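Local coordinates for glycoside hydrolase family 16 protein (Bacteroides ovatus, PDB 7KR6) that probably hydrolyses mixed-linkage beta-glucans internally, as an endo-glucanase with a beta-sandwich fold, and here holds a fluorinated glucan-type inhibitor, at residues Asn43-Lys48 against Val72-Asp77; Lys80-Leu85 against Tyr265-Lys270; Ser115-Lys120 against Gly194-Tyr199. The protein carries 1 engineered substitution. All coordinates share one frame; numbering follows the deposited sequence.

Contact 1 of 3, residues Asn43-Lys48 against Val72-Asp77; sequences NFFDEK and VSVGKD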
# COMPACT_ATOMS: atom_id res chain seq x y z
N ASN A 43 -8.77 12.50 32.05
CA ASN A 43 -8.37 13.00 33.39
C ASN A 43 -7.90 11.83 34.24
O ASN A 43 -7.26 12.04 35.27
CB ASN A 43 -9.53 13.73 34.03
CG ASN A 43 -9.84 15.03 33.34
OD1 ASN A 43 -8.93 15.75 32.93
ND2 ASN A 43 -11.10 15.32 33.17
N PHE A 44 -8.26 10.61 33.84
CA PHE A 44 -7.84 9.34 34.46
C PHE A 44 -8.01 8.24 33.43
O PHE A 44 -8.65 8.47 32.39
CB PHE A 44 -8.65 9.03 35.74
CG PHE A 44 -10.10 8.72 35.52
CD1 PHE A 44 -10.97 9.73 35.23
CD2 PHE A 44 -10.57 7.41 35.63
CE1 PHE A 44 -12.32 9.48 35.02
CE2 PHE A 44 -11.90 7.16 35.35
CZ PHE A 44 -12.77 8.20 35.07
N PHE A 45 -7.39 7.11 33.71
CA PHE A 45 -7.48 5.88 32.88
C PHE A 45 -8.72 5.12 33.33
O PHE A 45 -8.73 4.48 34.42
CB PHE A 45 -6.24 5.02 32.99
CG PHE A 45 -6.26 3.91 31.98
CD1 PHE A 45 -5.96 4.20 30.65
CD2 PHE A 45 -6.65 2.63 32.31
CE1 PHE A 45 -5.98 3.19 29.71
CE2 PHE A 45 -6.70 1.64 31.35
CZ PHE A 45 -6.36 1.93 30.05
N ASP A 46 -9.74 5.14 32.49
CA ASP A 46 -11.07 4.55 32.79
C ASP A 46 -11.14 3.11 32.31
O ASP A 46 -11.37 2.88 31.09
CB ASP A 46 -12.16 5.44 32.24
CG ASP A 46 -13.57 4.95 32.58
OD1 ASP A 46 -13.71 3.87 33.20
OD2 ASP A 46 -14.48 5.68 32.25
N GLU A 47 -10.94 2.16 33.22
CA GLU A 47 -10.97 0.71 32.96
C GLU A 47 -12.37 0.25 32.54
O GLU A 47 -12.44 -0.85 32.03
CB GLU A 47 -10.40 -0.04 34.16
CG GLU A 47 -8.96 0.35 34.42
CD GLU A 47 -8.28 -0.36 35.57
OE1 GLU A 47 -9.00 -0.85 36.45
OE2 GLU A 47 -7.04 -0.39 35.58
N LYS A 48 -13.41 1.06 32.65
CA LYS A 48 -14.76 0.69 32.14
C LYS A 48 -14.84 0.96 30.63
O LYS A 48 -15.78 0.54 30.00
CB LYS A 48 -15.86 1.45 32.85
CG LYS A 48 -15.91 1.20 34.36
CD LYS A 48 -17.18 1.74 34.99
CE LYS A 48 -17.38 1.26 36.42
NZ LYS A 48 -16.47 1.95 37.36
N VAL A 72 1.63 2.55 29.37
CA VAL A 72 0.39 3.33 29.21
C VAL A 72 0.19 4.09 30.52
O VAL A 72 0.18 3.44 31.60
CB VAL A 72 -0.82 2.43 28.89
CG1 VAL A 72 -2.04 3.29 28.66
CG2 VAL A 72 -0.55 1.53 27.69
N SER A 73 -0.03 5.40 30.42
CA SER A 73 -0.32 6.22 31.61
C SER A 73 -1.23 7.38 31.26
O SER A 73 -1.40 7.73 30.05
CB SER A 73 0.95 6.65 32.29
OG SER A 73 1.61 7.64 31.54
N VAL A 74 -1.85 7.98 32.28
CA VAL A 74 -2.57 9.27 32.15
C VAL A 74 -1.81 10.31 32.98
O VAL A 74 -1.49 10.00 34.16
CB VAL A 74 -4.06 9.14 32.53
CG1 VAL A 74 -4.70 10.50 32.64
CG2 VAL A 74 -4.80 8.30 31.49
N GLY A 75 -1.48 11.45 32.40
CA GLY A 75 -0.60 12.42 33.07
C GLY A 75 -0.75 13.81 32.52
O GLY A 75 -1.63 14.05 31.70
N LYS A 76 0.11 14.71 32.97
CA LYS A 76 0.01 16.12 32.58
C LYS A 76 0.89 16.32 31.34
O LYS A 76 1.96 15.68 31.27
CB LYS A 76 0.48 17.01 33.74
N ASP A 77 0.43 17.16 30.43
CA ASP A 77 1.25 17.76 29.37
C ASP A 77 0.94 19.26 29.37
O ASP A 77 -0.09 19.66 28.80
CB ASP A 77 0.97 17.13 28.01
CG ASP A 77 1.93 17.64 26.96
OD1 ASP A 77 3.07 18.00 27.35
OD2 ASP A 77 1.53 17.72 25.78
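Phe45 and Val74 meet where a loop leans on a strand, a worked example of an apolar contact made without any hydrogen bond between the two segments. The two runs of chain pass in nearly opposed directions, 153° apart between residues 43-45 and 72-74, with Phe44 and Val74 nearest in the backbone. Val74 supplies most of the surface on the strand side, and its two methyl groups divide the work. CG1, held anti to the backbone N (chi1 169°), rests against the loop backbone near the Asn43-Phe44 peptide, with Val74 CG1 3.8 Å from Asn43 C. CG2 pushes further along the loop and touches the next peptide, Val74 CG2 lying 3.6 Å from Phe45 N. The same methyl also meets the start of the Phe45 side chain, at 3.9 Å from Phe45 CB, and stands at the edge of the phenyl ring, near its plane. The ring itself swings towards Val72, the N-terminal end of the strand segment, because CG of Phe45 lies anti to its backbone N (chi1 -171°). There it crosses Val72 at about a right angle, Phe45 CE1 approaching Val72 CG1 to 4.1 Å. The two valines, alternate residues of one strand, thus offer consecutive footholds to a single aromatic side chain, while Ser73 between them turns away.

Beyond the two segments the phenyl ring is engaged by Lys52 in a cation-pi interaction and also packs on Ile99 of strand 93-107. Further along the loop, Asp46 OD1 accepts a hydrogen bond from the backbone N of Lys48 at 2.9 Å, from above the carboxylate plane. This Asx turn shapes the chain just after the phenylalanine, and the whole is surface packing of a connecting loop against a strand of the family 16 beta-sandwich.

Contact 2 of 3, residues Lys80-Leu85 against Tyr265-Lys270; sequences KSVLIL and YIDWVK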
# COMPACT_ATOMS: atom_id res chain seq x y z
N LYS A 80 -2.68 20.37 30.23
CA LYS A 80 -3.60 19.33 29.71
C LYS A 80 -3.45 18.05 30.53
O LYS A 80 -2.34 17.78 31.00
CB LYS A 80 -3.27 19.00 28.25
CG LYS A 80 -3.53 20.12 27.26
CD LYS A 80 -3.16 19.72 25.83
CE LYS A 80 -3.38 20.81 24.81
NZ LYS A 80 -2.44 21.93 25.00
N SER A 81 -4.53 17.28 30.64
CA SER A 81 -4.51 15.89 31.13
C SER A 81 -4.68 14.99 29.92
O SER A 81 -5.63 15.20 29.18
CB SER A 81 -5.54 15.55 32.20
OG SER A 81 -5.21 14.30 32.81
N VAL A 82 -3.76 14.08 29.73
CA VAL A 82 -3.67 13.32 28.43
C VAL A 82 -3.38 11.85 28.71
O VAL A 82 -2.72 11.46 29.69
CB VAL A 82 -2.58 13.94 27.52
CG1 VAL A 82 -2.86 15.39 27.28
CG2 VAL A 82 -1.20 13.72 28.09
N LEU A 83 -3.79 11.01 27.78
CA LEU A 83 -3.30 9.63 27.71
C LEU A 83 -1.86 9.66 27.14
O LEU A 83 -1.64 10.29 26.12
CB LEU A 83 -4.24 8.79 26.82
CG LEU A 83 -3.81 7.35 26.54
CD1 LEU A 83 -3.96 6.48 27.78
CD2 LEU A 83 -4.61 6.80 25.36
N ILE A 84 -0.96 8.90 27.75
CA ILE A 84 0.47 8.86 27.33
C ILE A 84 0.83 7.43 26.98
O ILE A 84 0.80 6.52 27.83
CB ILE A 84 1.41 9.43 28.41
CG1 ILE A 84 0.94 10.78 28.91
CG2 ILE A 84 2.83 9.50 27.90
CD1 ILE A 84 1.69 11.25 30.13
N LEU A 85 1.17 7.20 25.71
CA LEU A 85 1.83 5.95 25.30
C LEU A 85 3.33 6.23 25.17
O LEU A 85 3.72 7.10 24.34
CB LEU A 85 1.25 5.46 23.98
CG LEU A 85 -0.27 5.39 23.92
CD1 LEU A 85 -0.74 5.00 22.54
CD2 LEU A 85 -0.84 4.43 24.97
N TYR A 265 0.82 11.36 22.75
CA TYR A 265 -0.17 11.96 23.69
C TYR A 265 -1.54 12.07 23.03
O TYR A 265 -1.69 12.61 21.91
CB TYR A 265 0.27 13.37 24.07
CG TYR A 265 1.65 13.50 24.68
CD1 TYR A 265 1.85 13.35 26.03
CD2 TYR A 265 2.75 13.85 23.90
CE1 TYR A 265 3.11 13.51 26.60
CE2 TYR A 265 4.01 14.01 24.45
CZ TYR A 265 4.18 13.89 25.82
OH TYR A 265 5.42 14.04 26.36
N ILE A 266 -2.59 11.62 23.74
CA ILE A 266 -4.00 11.77 23.29
C ILE A 266 -4.73 12.62 24.36
O ILE A 266 -4.85 12.17 25.50
CB ILE A 266 -4.70 10.43 23.02
CG1 ILE A 266 -3.95 9.54 22.02
CG2 ILE A 266 -6.10 10.67 22.51
CD1 ILE A 266 -2.83 8.70 22.59
N ASP A 267 -5.12 13.81 23.96
CA ASP A 267 -5.74 14.79 24.91
C ASP A 267 -7.18 14.36 25.15
O ASP A 267 -7.67 14.52 26.30
CB ASP A 267 -5.73 16.19 24.35
CG ASP A 267 -6.08 17.28 25.35
OD1 ASP A 267 -6.25 16.94 26.54
OD2 ASP A 267 -6.16 18.44 24.93
N TRP A 268 -7.83 13.85 24.13
CA TRP A 268 -9.27 13.50 24.21
C TRP A 268 -9.65 12.70 22.97
O TRP A 268 -8.97 12.75 21.94
CB TRP A 268 -10.18 14.74 24.37
CG TRP A 268 -10.00 15.85 23.38
CD1 TRP A 268 -9.36 17.04 23.61
CD2 TRP A 268 -10.49 15.92 22.04
NE1 TRP A 268 -9.44 17.83 22.51
CE2 TRP A 268 -10.15 17.19 21.54
CE3 TRP A 268 -11.22 15.06 21.22
CZ2 TRP A 268 -10.44 17.60 20.25
CZ3 TRP A 268 -11.51 15.46 19.93
CH2 TRP A 268 -11.12 16.71 19.45
N VAL A 269 -10.70 11.92 23.13
CA VAL A 269 -11.38 11.23 22.00
C VAL A 269 -12.87 11.42 22.24
O VAL A 269 -13.32 11.41 23.40
CB VAL A 269 -10.93 9.77 21.86
CG1 VAL A 269 -11.08 8.95 23.12
CG2 VAL A 269 -11.60 9.08 20.67
N LYS A 270 -13.60 11.64 21.17
CA LYS A 270 -15.07 11.79 21.30
C LYS A 270 -15.79 11.15 20.12
O LYS A 270 -15.28 11.15 18.99
CB LYS A 270 -15.42 13.26 21.54
CG LYS A 270 -15.21 14.20 20.38
CD LYS A 270 -15.54 15.63 20.74
CE LYS A 270 -15.27 16.59 19.60
NZ LYS A 270 -15.03 17.96 20.12
O HOH W 1 -6.89 18.27 28.99
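Leu83 and Ile266 exchange two backbone hydrogen bonds, Leu83 N to Ile266 O at 2.8 Å and Ile266 N to Leu83 O at 2.9 Å, and so form an antiparallel hydrogen-bonded pair. Next to it, the Tyr265 CA-H points at Leu83 O, a C-H...O contact at the non-hydrogen-bonded pair of Ile84 with Tyr265. Towards Ser81 the ladder gives way to water: one molecule accepts from Ser81 N and donates to Asp267 OD1, the latter at 2.9 Å. With CG anti to the backbone N (chi1 -168°), the aspartate carries its carboxylate to this water and to Lys80, whose CD lies 3.4 Å from Asp267 OD2. Lys80 NZ, 5.1 Å from Asp267 OD2, is too far for a salt bridge, although the opposite charges may still attract weakly.

The two bridged pairs pack on alternate faces. On one, Leu83 CD2 lies 3.8 Å from Ile266 CD1, and Phe236 of strand 232-240 continues this apolar layer. On the other, Ile84 runs alongside Tyr265, whose ring edge Val82 CG2 reaches. Strand 80-90 thus pairs with strand 261-271 near the C-terminus across about 180 residues, as in the beta-jelly-roll sandwich of family 16.

Contact 3 of 3, residues Ser115-Lys120 against Gly194-Tyr199; sequences SIKLPK and GNYHTY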
# COMPACT_ATOMS: atom_id res chain seq x y z
N SER A 115 -7.70 14.17 19.51
CA SER A 115 -6.64 15.20 19.51
C SER A 115 -5.35 14.54 19.98
O SER A 115 -5.28 14.00 21.12
CB SER A 115 -7.03 16.39 20.37
OG SER A 115 -5.99 17.35 20.42
N ILE A 116 -4.36 14.52 19.09
CA ILE A 116 -3.13 13.71 19.26
C ILE A 116 -1.91 14.57 18.96
O ILE A 116 -1.87 15.22 17.90
CB ILE A 116 -3.16 12.46 18.35
CG1 ILE A 116 -4.44 11.65 18.54
CG2 ILE A 116 -1.95 11.60 18.58
CD1 ILE A 116 -4.58 10.48 17.58
N LYS A 117 -0.93 14.41 19.83
CA LYS A 117 0.43 14.96 19.66
C LYS A 117 1.35 13.77 19.43
O LYS A 117 1.40 12.86 20.24
CB LYS A 117 0.86 15.76 20.90
CG LYS A 117 2.23 16.40 20.70
CD LYS A 117 2.45 17.52 21.68
CE LYS A 117 3.42 17.14 22.77
NZ LYS A 117 3.39 18.15 23.85
N LEU A 118 2.10 13.84 18.33
CA LEU A 118 2.91 12.70 17.84
C LEU A 118 4.38 13.06 18.03
O LEU A 118 4.79 14.20 17.80
CB LEU A 118 2.60 12.46 16.36
CG LEU A 118 1.23 11.88 16.08
CD1 LEU A 118 0.96 11.79 14.59
CD2 LEU A 118 1.06 10.53 16.79
N PRO A 119 5.21 12.05 18.36
CA PRO A 119 6.66 12.18 18.34
C PRO A 119 7.12 12.27 16.88
O PRO A 119 6.42 11.87 15.94
CB PRO A 119 7.15 10.86 18.94
CG PRO A 119 6.09 9.89 18.50
CD PRO A 119 4.79 10.66 18.55
N LYS A 120 8.32 12.78 16.68
CA LYS A 120 9.05 12.57 15.41
C LYS A 120 9.21 11.07 15.16
O LYS A 120 9.83 10.37 15.96
CB LYS A 120 10.34 13.38 15.46
CG LYS A 120 10.03 14.87 15.39
CD LYS A 120 11.20 15.76 15.22
CE LYS A 120 10.85 17.19 15.56
NZ LYS A 120 9.89 17.78 14.61
N GLY A 194 5.24 19.26 17.92
CA GLY A 194 5.03 19.61 19.35
C GLY A 194 3.65 20.17 19.64
O GLY A 194 3.47 20.66 20.77
N ASN A 195 2.70 20.07 18.71
CA ASN A 195 1.31 20.52 18.91
C ASN A 195 0.34 19.35 18.72
O ASN A 195 0.72 18.34 18.08
CB ASN A 195 0.90 21.66 17.99
CG ASN A 195 1.70 22.93 18.25
OD1 ASN A 195 2.14 23.56 17.31
ND2 ASN A 195 1.90 23.28 19.52
N TYR A 196 -0.85 19.50 19.27
CA TYR A 196 -1.95 18.52 19.10
C TYR A 196 -2.63 18.82 17.78
O TYR A 196 -2.77 19.99 17.38
CB TYR A 196 -2.92 18.60 20.28
CG TYR A 196 -2.32 18.03 21.53
CD1 TYR A 196 -1.43 18.75 22.31
CD2 TYR A 196 -2.65 16.75 21.95
CE1 TYR A 196 -0.88 18.20 23.47
CE2 TYR A 196 -2.02 16.16 23.05
CZ TYR A 196 -1.18 16.91 23.85
OH TYR A 196 -0.60 16.36 24.95
N HIS A 197 -3.06 17.77 17.09
CA HIS A 197 -3.83 17.85 15.83
C HIS A 197 -5.06 16.95 15.94
O HIS A 197 -5.03 15.97 16.70
CB HIS A 197 -2.96 17.50 14.61
CG HIS A 197 -1.77 18.39 14.47
ND1 HIS A 197 -1.80 19.53 13.70
CD2 HIS A 197 -0.54 18.30 15.02
CE1 HIS A 197 -0.62 20.12 13.79
NE2 HIS A 197 0.17 19.41 14.61
N THR A 198 -6.12 17.31 15.27
CA THR A 198 -7.40 16.60 15.36
C THR A 198 -7.48 15.64 14.17
O THR A 198 -7.36 16.09 13.00
CB THR A 198 -8.59 17.56 15.35
OG1 THR A 198 -8.42 18.35 16.53
CG2 THR A 198 -9.91 16.82 15.43
N TYR A 199 -7.71 14.37 14.47
CA TYR A 199 -7.89 13.29 13.48
C TYR A 199 -9.37 12.90 13.58
O TYR A 199 -9.78 12.54 14.67
CB TYR A 199 -6.92 12.13 13.76
CG TYR A 199 -5.48 12.60 13.71
CD1 TYR A 199 -4.84 12.61 12.49
CD2 TYR A 199 -4.81 13.10 14.81
CE1 TYR A 199 -3.55 13.07 12.36
CE2 TYR A 199 -3.51 13.60 14.70
CZ TYR A 199 -2.89 13.57 13.47
OH TYR A 199 -1.60 14.01 13.31
O HOH W 2 -6.19 18.84 18.23
O HOH W 3 -0.34 14.95 15.55
O HOH W 4 2.40 16.51 17.18
O HOH W 5 5.49 16.66 18.36
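Lys117 lays its CB almost centrally over one face of the Tyr196 ring, 3.6 Å from the centroid and 8° off the normal, a CH-pi contact made by the aliphatic base of a charged side chain. With CG anti to the backbone N (chi1 -177°) and a bend at chi3, the lysine runs on across the tyrosine towards Asp77. Ser115 O sits in plane at the edge of that ring. The Tyr199 ring receives Ile116 O and a water at its edge, in plane. That water donates to Ile116 O and is 2.7 Å from Tyr199 OH, while Ile116 CD1 meets Tyr199 CD2 obliquely at 3.8 Å.

Between the two tyrosines the backbones pair: Ile116 N donates to His197 O at 2.9 Å, whereas His197 N meets Ile116 O from 46° above the plane of the Ile116 carbonyl. Ile116 O is therefore gripped by a peptide N-H and by water. Once the strands part, water carries the link, joining Leu118 N to Asn195 O and Leu118 O to Gly194 N.

Lys117 NZ makes a salt bridge and Tyr196 OH a hydrogen bond to Asp77 OD2, which together probably stabilise the negative charge of Asp77.

The three contacts grade from surface to partly buried. Contact 1 is peripheral, a loop packed on a strand by apolar touch alone, whereas contacts 2 and 3 are antiparallel strand pairings with backbone ladders. Strands 72-77 and 80-90 are neighbours, so Ser73 and Gly75 of contact 1 are backbone hydrogen-bonded to Ile84 and Val82 of contact 2. Strands 261-271 and 112-117 join contact 2 to contact 3 in the same way, through Tyr265 with Lys117 and Asp267 with Ser115. Side chains tie the ends together: Asp77 reaches Lys117 and Tyr196, whose hydroxyl also packs on Val82 and Tyr265. Water bridging marks contacts 2 and 3, most heavily contact 3, both beside the paired strands and where they part into loops.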